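Probable transcriptional regulatory protein aq_1575 (PDB 1LFP) probably binds DNA and helps regulate transcription. Local coordinates at residues A101-D104 with R108-S111; N46-T51 with F82-Y87; I53-K58 with I194-I199. One frame throughout, in Å; residues are numbered along the deposited sequence.

Contact 1 of 3, residues A101-D104 with R108-S111; sequences ATTD and RTTS
Thr103 and Thr109 meet hydroxyl to hydroxyl, end on, Thr103 OG1 donating to Thr109 OG1 in an unusually short bond of 2.5 Å whose exact length should be read with caution. The branch of Thr103 that points there is set by its first torsion, which holds OG1 opposite the backbone N (chi1 -180°). Beside this pair lies a charged one: Asp104 OD2 stands 3.1 Å from Arg108 NH2 in a salt bridge, the carboxylate and guanidinium planes 29° apart. Water 1 accepts from the same NH2 at 3.0 Å. Ala101 CB rests 4.3 Å from Thr109 CG2: Thr109 turns its methyl to Ala101 and its hydroxyl to Thr103 and Asp230, a split that threonine's two branches allow. The contact closes a tight strand-turn-helix connection, in which strand 95-103 passes through the two residues 104-105 into helix 106-119. A valine in place of Thr103 would probably leave Thr109 OG1 without its donor and the turn less firmly held. Further out, Asn105 N bonds to Thr103 OG1 and Asn105 OD1 accepts from Arg108 N. Asp230 takes a hydrogen bond with Thr109 OG1 and a salt bridge with Arg108 NH1, which Glu112 also engages.

Contact 2 of 3, residues N46-T51 with F82-Y87; sequences NPRLRT and FEEVIY
Arg48 and Glu84 approach from opposite directions and join their charged ends in a salt bridge that spans a gap of 14.2 Å between Arg48 CA and Glu84 CA. Two long side chains are needed for such a reach, and both are stretched. Arg48 starts with CG opposite its backbone N (chi1 -174°) and runs extended all the way to NE, carrying the guanidinium straight off the first turn of its helix. Glu84 puts CG beside its own backbone N and is extended beyond it, which brings the carboxylate out from the strand.

The grip is uneven. Arg48 NH2 gives Glu84 OE1 a nearly straight bond of 2.8 Å, with an N-H...O angle of 169°, whereas the companion from Arg48 NH1 to Glu84 OE2 is weak at 3.4 Å. The planes are twisted 47° apart, which probably keeps the second pair from closing as well: OE1 lies in the guanidinium plane, at its edge, yet is itself met from above the carboxylate plane.

The bridge ties helix 47-58, in the range of the TACO1/YebC N-terminal domain, to strand 83-91 of the five-stranded mixed sheet. It passes along helix 21-39, whose Leu38 touches the Arg48 side chain and whose Val34 touches that of Glu84. Glu31 forms a second salt bridge with Arg48 NH2, so this nitrogen is probably shared between two carboxylates.

At the start of the helix Asn46 occupies the N-cap position, and Pro47 suits the first turn, where a backbone N-H is not needed. Pro47 O accepts both Thr51 N at 3.0 Å and Thr51 OG1 at 3.1 Å, from opposite faces of its plane; threonine thus folds its hydroxyl back onto its own helix.

Contact 3 of 3, residues I53-K58 with I194-I199; sequences IEQAKK and IEKAQI
Two acceptors face each other here: Gln55 OE1 lies 3.4 Å from Glu195 O, and as both are acceptors, neither has a proton to offer. The approach is therefore one of packing, and Gln55 carries the larger part on the helix side. Its first torsion sits away from a staggered minimum (chi1 -116°) and the chain bends again at chi2, which lays the flat amide along the backbone of Glu195 and the base of the Lys196 side chain. The amide carbon, Gln55 CD, also comes to 3.4 Å from Glu195 O. On the nitrogen side, Gln55 NE2 is 3.4 Å from Lys196 CG and 3.9 Å from Lys196 CB, and the two side chains cross at a slant.

Glutamine probably suits the place because its aliphatic stem and amide cover backbone and methylene groups without placing a full charge beside them. Lys196 contributes its methylenes to the contact; beyond CG its chain is extended, carrying the ammonium away from the point of touch. Glu195 takes part through its backbone, its CB being directed away from the helix. Nearby, Glu54 of the same helix forms a salt bridge with Lys184 of helix 180-188, which also packs against Ile194.

Behind the contact, Glu195 and Lys196 both face Glu141 on the neighbouring strand 134-143, and this doubling is a classic beta bulge, set at the start of the outermost strand 196-203 of the four-stranded antiparallel sheet, with the last turns of helix 47-58 lying against it.

Overall arrangement
Following the chain from the N terminus, helix 47-58 opens two contacts in succession: contact 2 at its start and contact 3 at its end. Contact 2 closes first, when strand 83-91 begins. Contact 1 then opens and closes within a few residues, joining strand 95-103, the neighbour of strand 83-91 in the same sheet, to helix 106-119. Only much later does strand 196-203 close contact 3, so contacts 2 and 3 cross, while contact 1 lies wholly within the long span of contact 3. Helix 47-58 is thus tied to both sheets. Contacts 1 and 2 touch through Ala101 with Val85 and Thr110 with Tyr87; contacts 2 and 3 meet where Thr51 packs on Ala197.

Contact 1 of 3, residues A101-D104 with R108-S111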
loop_
_atom_site.group_PDB
_atom_site.type_symbol
_atom_site.label_atom_id
_atom_site.label_comp_id
_atom_site.label_asym_id
_atom_site.label_seq_id
_atom_site.Cartn_x
_atom_site.Cartn_y
_atom_site.Cartn_z
ATOM N N ALA A 101 4.376 -8.103 0.869
ATOM C CA ALA A 101 4.707 -8.356 2.258
ATOM C C ALA A 101 6.183 -8.075 2.536
ATOM O O ALA A 101 7.002 -8.039 1.621
ATOM C CB ALA A 101 4.361 -9.796 2.595
ATOM N N THR A 102 6.499 -7.787 3.802
ATOM C CA THR A 102 7.886 -7.539 4.220
ATOM C C THR A 102 7.963 -8.425 5.441
ATOM O O THR A 102 7.332 -8.126 6.463
ATOM C CB THR A 102 8.142 -6.056 4.599
ATOM O OG1 THR A 102 7.912 -5.208 3.463
ATOM C CG2 THR A 102 9.599 -5.879 5.054
ATOM N N THR A 103 8.730 -9.511 5.341
ATOM C CA THR A 103 8.793 -10.508 6.395
ATOM C C THR A 103 10.202 -11.001 6.669
ATOM O O THR A 103 11.087 -10.898 5.813
ATOM C CB THR A 103 7.853 -11.726 6.042
ATOM O OG1 THR A 103 7.900 -12.712 7.078
ATOM C CG2 THR A 103 8.261 -12.371 4.716
ATOM N N ASP A 104 10.409 -11.513 7.877
ATOM C CA ASP A 104 11.719 -12.034 8.260
ATOM C C ASP A 104 11.695 -13.557 8.238
ATOM O O ASP A 104 12.663 -14.204 8.635
ATOM C CB ASP A 104 12.101 -11.561 9.669
ATOM C CG ASP A 104 11.271 -12.229 10.759
ATOM O OD1 ASP A 104 11.723 -12.257 11.928
ATOM O OD2 ASP A 104 10.164 -12.725 10.457
ATOM N N ARG A 108 6.861 -18.793 6.997
ATOM C CA ARG A 108 5.858 -18.475 8.001
ATOM C C ARG A 108 4.754 -17.628 7.373
ATOM O O ARG A 108 3.573 -17.972 7.444
ATOM C CB ARG A 108 6.519 -17.712 9.150
ATOM C CG ARG A 108 5.969 -18.078 10.507
ATOM C CD ARG A 108 5.398 -16.882 11.239
ATOM N NE ARG A 108 6.324 -15.760 11.358
ATOM C CZ ARG A 108 6.485 -14.819 10.431
ATOM N NH1 ARG A 108 5.791 -14.877 9.313
ATOM N NH2 ARG A 108 7.312 -13.804 10.625
ATOM N N THR A 109 5.171 -16.535 6.758
ATOM C CA THR A 109 4.239 -15.629 6.095
ATOM C C THR A 109 3.436 -16.333 5.002
ATOM O O THR A 109 2.221 -16.143 4.883
ATOM C CB THR A 109 4.977 -14.459 5.487
ATOM O OG1 THR A 109 5.749 -13.820 6.504
ATOM C CG2 THR A 109 4.000 -13.429 4.937
ATOM N N THR A 110 4.094 -17.168 4.212
ATOM C CA THR A 110 3.389 -17.870 3.151
ATOM C C THR A 110 2.259 -18.707 3.695
ATOM O O THR A 110 1.144 -18.730 3.152
ATOM C CB THR A 110 4.352 -18.771 2.341
ATOM O OG1 THR A 110 5.334 -17.939 1.723
ATOM C CG2 THR A 110 3.593 -19.541 1.263
ATOM N N SER A 111 2.526 -19.390 4.796
ATOM C CA SER A 111 1.486 -20.200 5.390
ATOM C C SER A 111 0.354 -19.324 5.957
ATOM O O SER A 111 -0.818 -19.634 5.810
ATOM C CB SER A 111 2.095 -21.104 6.455
ATOM O OG SER A 111 1.100 -21.839 7.141
HETATM O O HOH W 1 7.800 -10.935 10.023
#

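Contact 2 of 3, residues N46-T51 with F82-Y87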
loop_
_atom_site.group_PDB
_atom_site.type_symbol
_atom_site.label_atom_id
_atom_site.label_comp_id
_atom_site.label_asym_id
_atom_site.label_seq_id
_atom_site.Cartn_x
_atom_site.Cartn_y
_atom_site.Cartn_z
ATOM N N ASN A 46 19.182 8.083 -0.657
ATOM C CA ASN A 46 18.073 7.129 -0.557
ATOM C C ASN A 46 16.714 7.815 -0.510
ATOM O O ASN A 46 16.167 8.044 0.559
ATOM C CB ASN A 46 18.279 6.277 0.706
ATOM C CG ASN A 46 17.351 5.076 0.773
ATOM O OD1 ASN A 46 17.614 4.113 1.520
ATOM N ND2 ASN A 46 16.261 5.125 0.013
ATOM N N PRO A 47 16.144 8.152 -1.678
ATOM C CA PRO A 47 14.832 8.822 -1.716
ATOM C C PRO A 47 13.707 8.038 -1.024
ATOM O O PRO A 47 12.805 8.626 -0.395
ATOM C CB PRO A 47 14.572 8.996 -3.224
ATOM C CG PRO A 47 15.939 9.073 -3.804
ATOM C CD PRO A 47 16.689 7.988 -3.036
ATOM N N ARG A 48 13.737 6.712 -1.159
ATOM C CA ARG A 48 12.687 5.922 -0.517
ATOM C C ARG A 48 12.722 6.100 0.998
ATOM O O ARG A 48 11.669 6.253 1.632
ATOM C CB ARG A 48 12.814 4.433 -0.899
ATOM C CG ARG A 48 11.679 3.548 -0.380
ATOM C CD ARG A 48 11.832 2.131 -0.905
ATOM N NE ARG A 48 10.871 1.230 -0.277
ATOM C CZ ARG A 48 10.711 -0.048 -0.587
ATOM N NH1 ARG A 48 11.458 -0.585 -1.532
ATOM N NH2 ARG A 48 9.790 -0.768 0.042
ATOM N N LEU A 49 13.924 6.059 1.572
ATOM C CA LEU A 49 14.111 6.232 3.007
ATOM C C LEU A 49 13.685 7.616 3.446
ATOM O O LEU A 49 13.049 7.794 4.485
ATOM C CB LEU A 49 15.577 5.983 3.391
ATOM C CG LEU A 49 15.861 6.199 4.874
ATOM C CD1 LEU A 49 14.973 5.237 5.698
ATOM C CD2 LEU A 49 17.349 5.946 5.143
ATOM N N ARG A 50 14.011 8.611 2.631
ATOM C CA ARG A 50 13.639 9.978 2.928
ATOM C C ARG A 50 12.114 10.057 3.067
ATOM O O ARG A 50 11.571 10.707 3.960
ATOM C CB ARG A 50 14.122 10.867 1.780
ATOM C CG ARG A 50 14.347 12.303 2.121
ATOM C CD ARG A 50 15.847 12.601 2.137
ATOM N NE ARG A 50 16.582 11.870 1.098
ATOM C CZ ARG A 50 16.542 12.157 -0.201
ATOM N NH1 ARG A 50 15.800 13.166 -0.636
ATOM N NH2 ARG A 50 17.247 11.442 -1.067
ATOM N N THR A 51 11.413 9.333 2.215
ATOM C CA THR A 51 9.966 9.370 2.248
ATOM C C THR A 51 9.374 8.568 3.390
ATOM O O THR A 51 8.349 8.940 3.965
ATOM C CB THR A 51 9.403 8.839 0.928
ATOM O OG1 THR A 51 9.938 9.637 -0.142
ATOM C CG2 THR A 51 7.880 8.916 0.941
ATOM N N PHE A 82 14.856 -8.914 6.994
ATOM C CA PHE A 82 13.560 -8.506 6.451
ATOM C C PHE A 82 13.672 -8.355 4.933
ATOM O O PHE A 82 14.550 -7.638 4.440
ATOM C CB PHE A 82 13.099 -7.168 7.043
ATOM C CG PHE A 82 12.321 -7.296 8.310
ATOM C CD1 PHE A 82 11.086 -7.934 8.324
ATOM C CD2 PHE A 82 12.833 -6.805 9.504
ATOM C CE1 PHE A 82 10.372 -8.090 9.501
ATOM C CE2 PHE A 82 12.133 -6.954 10.688
ATOM C CZ PHE A 82 10.891 -7.602 10.690
ATOM N N GLU A 83 12.794 -9.036 4.189
ATOM C CA GLU A 83 12.803 -8.909 2.728
ATOM C C GLU A 83 11.365 -8.733 2.228
ATOM O O GLU A 83 10.421 -9.104 2.921
ATOM C CB GLU A 83 13.394 -10.148 2.055
ATOM C CG GLU A 83 14.109 -9.881 0.713
ATOM C CD GLU A 83 13.384 -8.899 -0.216
ATOM O OE1 GLU A 83 13.514 -7.662 -0.025
ATOM O OE2 GLU A 83 12.680 -9.370 -1.141
ATOM N N GLU A 84 11.229 -8.172 1.033
ATOM C CA GLU A 84 9.914 -7.948 0.399
ATOM C C GLU A 84 9.559 -9.157 -0.449
ATOM O O GLU A 84 10.384 -9.616 -1.237
ATOM C CB GLU A 84 9.928 -6.708 -0.495
ATOM C CG GLU A 84 10.364 -5.422 0.179
ATOM C CD GLU A 84 10.144 -4.188 -0.680
ATOM O OE1 GLU A 84 9.199 -3.427 -0.390
ATOM O OE2 GLU A 84 10.908 -3.962 -1.647
ATOM N N VAL A 85 8.352 -9.685 -0.274
ATOM C CA VAL A 85 7.913 -10.841 -1.048
ATOM C C VAL A 85 6.567 -10.469 -1.662
ATOM O O VAL A 85 5.802 -9.757 -1.045
ATOM C CB VAL A 85 7.762 -12.105 -0.148
ATOM C CG1 VAL A 85 6.925 -11.801 1.060
ATOM C CG2 VAL A 85 7.133 -13.251 -0.933
ATOM N N ILE A 86 6.323 -10.922 -2.881
ATOM C CA ILE A 86 5.061 -10.647 -3.533
ATOM C C ILE A 86 4.287 -11.919 -3.630
ATOM O O ILE A 86 4.771 -12.910 -4.188
ATOM C CB ILE A 86 5.278 -10.085 -4.935
ATOM C CG1 ILE A 86 6.061 -8.782 -4.803
ATOM C CG2 ILE A 86 3.935 -9.892 -5.636
ATOM C CD1 ILE A 86 5.473 -7.906 -3.748
ATOM N N TYR A 87 3.081 -11.929 -3.063
ATOM C CA TYR A 87 2.241 -13.107 -3.157
ATOM C C TYR A 87 1.176 -12.822 -4.191
ATOM O O TYR A 87 0.817 -11.664 -4.426
ATOM C CB TYR A 87 1.580 -13.441 -1.818
ATOM C CG TYR A 87 2.572 -13.907 -0.804
ATOM C CD1 TYR A 87 3.089 -15.210 -0.842
ATOM C CD2 TYR A 87 3.033 -13.039 0.168
ATOM C CE1 TYR A 87 4.038 -15.607 0.071
ATOM C CE2 TYR A 87 3.986 -13.426 1.089
ATOM C CZ TYR A 87 4.485 -14.711 1.031
ATOM O OH TYR A 87 5.454 -15.042 1.960
#

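Contact 3 of 3, residues I53-K58 with I194-I199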
loop_
_atom_site.group_PDB
_atom_site.type_symbol
_atom_site.label_atom_id
_atom_site.label_comp_id
_atom_site.label_asym_id
_atom_site.label_seq_id
_atom_site.Cartn_x
_atom_site.Cartn_y
_atom_site.Cartn_z
ATOM N N ILE A 53 10.799 8.092 6.232
ATOM C CA ILE A 53 11.050 8.864 7.443
ATOM C C ILE A 53 9.989 9.946 7.590
ATOM O O ILE A 53 9.448 10.154 8.669
ATOM C CB ILE A 53 12.456 9.511 7.411
ATOM C CG1 ILE A 53 13.503 8.411 7.637
ATOM C CG2 ILE A 53 12.568 10.633 8.480
ATOM C CD1 ILE A 53 14.942 8.913 7.590
ATOM N N GLU A 54 9.672 10.614 6.485
ATOM C CA GLU A 54 8.681 11.674 6.482
ATOM C C GLU A 54 7.272 11.215 6.872
ATOM O O GLU A 54 6.554 11.908 7.584
ATOM C CB GLU A 54 8.676 12.309 5.092
ATOM C CG GLU A 54 7.582 13.296 4.830
ATOM C CD GLU A 54 7.424 13.555 3.337
ATOM O OE1 GLU A 54 8.425 13.935 2.689
ATOM O OE2 GLU A 54 6.303 13.370 2.816
ATOM N N GLN A 55 6.882 10.046 6.386
ATOM C CA GLN A 55 5.576 9.480 6.651
ATOM C C GLN A 55 5.464 9.050 8.092
ATOM O O GLN A 55 4.392 9.088 8.701
ATOM C CB GLN A 55 5.344 8.278 5.740
ATOM C CG GLN A 55 4.203 8.475 4.757
ATOM C CD GLN A 55 3.076 7.484 4.980
ATOM O OE1 GLN A 55 2.261 7.647 5.890
ATOM N NE2 GLN A 55 3.038 6.439 4.163
ATOM N N ALA A 56 6.588 8.609 8.629
ATOM C CA ALA A 56 6.627 8.175 10.004
ATOM C C ALA A 56 6.468 9.396 10.875
ATOM O O ALA A 56 5.792 9.353 11.881
ATOM C CB ALA A 56 7.956 7.502 10.295
ATOM N N LYS A 57 7.117 10.497 10.499
ATOM C CA LYS A 57 7.020 11.693 11.307
ATOM C C LYS A 57 5.603 12.222 11.253
ATOM O O LYS A 57 5.069 12.689 12.242
ATOM C CB LYS A 57 8.009 12.747 10.809
ATOM C CG LYS A 57 9.432 12.474 11.230
ATOM C CD LYS A 57 10.373 13.583 10.788
ATOM C CE LYS A 57 11.728 13.453 11.469
ATOM N NZ LYS A 57 12.355 12.131 11.227
ATOM N N LYS A 58 4.988 12.120 10.089
ATOM C CA LYS A 58 3.640 12.624 9.918
ATOM C C LYS A 58 2.604 11.875 10.706
ATOM O O LYS A 58 1.570 12.449 11.079
ATOM C CB LYS A 58 3.267 12.620 8.434
ATOM C CG LYS A 58 2.481 13.847 8.030
ATOM C CD LYS A 58 3.273 15.125 8.340
ATOM C CE LYS A 58 4.614 15.175 7.592
ATOM N NZ LYS A 58 4.455 15.313 6.109
ATOM N N ILE A 194 0.904 15.657 0.843
ATOM C CA ILE A 194 1.011 14.256 0.459
ATOM C C ILE A 194 0.806 13.383 1.684
ATOM O O ILE A 194 1.521 13.548 2.667
ATOM C CB ILE A 194 2.397 13.939 -0.091
ATOM C CG1 ILE A 194 2.721 14.854 -1.266
ATOM C CG2 ILE A 194 2.475 12.442 -0.446
ATOM C CD1 ILE A 194 1.681 14.851 -2.371
ATOM N N GLU A 195 -0.148 12.458 1.614
ATOM C CA GLU A 195 -0.397 11.568 2.738
ATOM C C GLU A 195 0.463 10.322 2.592
ATOM O O GLU A 195 1.017 9.833 3.571
ATOM C CB GLU A 195 -1.867 11.188 2.817
ATOM C CG GLU A 195 -2.201 10.310 3.998
ATOM C CD GLU A 195 -3.695 10.150 4.197
ATOM O OE1 GLU A 195 -4.360 11.158 4.538
ATOM O OE2 GLU A 195 -4.205 9.024 4.008
ATOM N N LYS A 196 0.574 9.816 1.368
ATOM C CA LYS A 196 1.395 8.635 1.093
ATOM C C LYS A 196 1.930 8.698 -0.316
ATOM O O LYS A 196 1.241 9.201 -1.200
ATOM C CB LYS A 196 0.586 7.337 1.209
ATOM C CG LYS A 196 0.037 7.020 2.591
ATOM C CD LYS A 196 -0.519 5.587 2.619
ATOM C CE LYS A 196 -1.012 5.199 4.005
ATOM N NZ LYS A 196 -1.411 3.764 4.081
ATOM N N ALA A 197 3.136 8.160 -0.498
ATOM C CA ALA A 197 3.827 8.072 -1.786
ATOM C C ALA A 197 4.583 6.742 -1.797
ATOM O O ALA A 197 5.562 6.557 -1.072
ATOM C CB ALA A 197 4.809 9.244 -1.959
ATOM N N GLN A 198 4.162 5.809 -2.635
ATOM C CA GLN A 198 4.836 4.519 -2.642
ATOM C C GLN A 198 4.632 3.831 -3.983
ATOM O O GLN A 198 3.785 4.217 -4.773
ATOM C CB GLN A 198 4.235 3.624 -1.533
ATOM C CG GLN A 198 2.708 3.474 -1.658
ATOM C CD GLN A 198 2.060 2.679 -0.502
ATOM O OE1 GLN A 198 2.659 2.480 0.552
ATOM N NE2 GLN A 198 0.823 2.242 -0.712
ATOM N N ILE A 199 5.383 2.759 -4.202
ATOM C CA ILE A 199 5.243 1.987 -5.418
ATOM C C ILE A 199 4.178 0.931 -5.131
ATOM O O ILE A 199 4.213 0.271 -4.075
ATOM C CB ILE A 199 6.593 1.283 -5.761
ATOM C CG1 ILE A 199 7.618 2.320 -6.200
ATOM C CG2 ILE A 199 6.368 0.183 -6.808
ATOM C CD1 ILE A 199 7.286 3.027 -7.481
#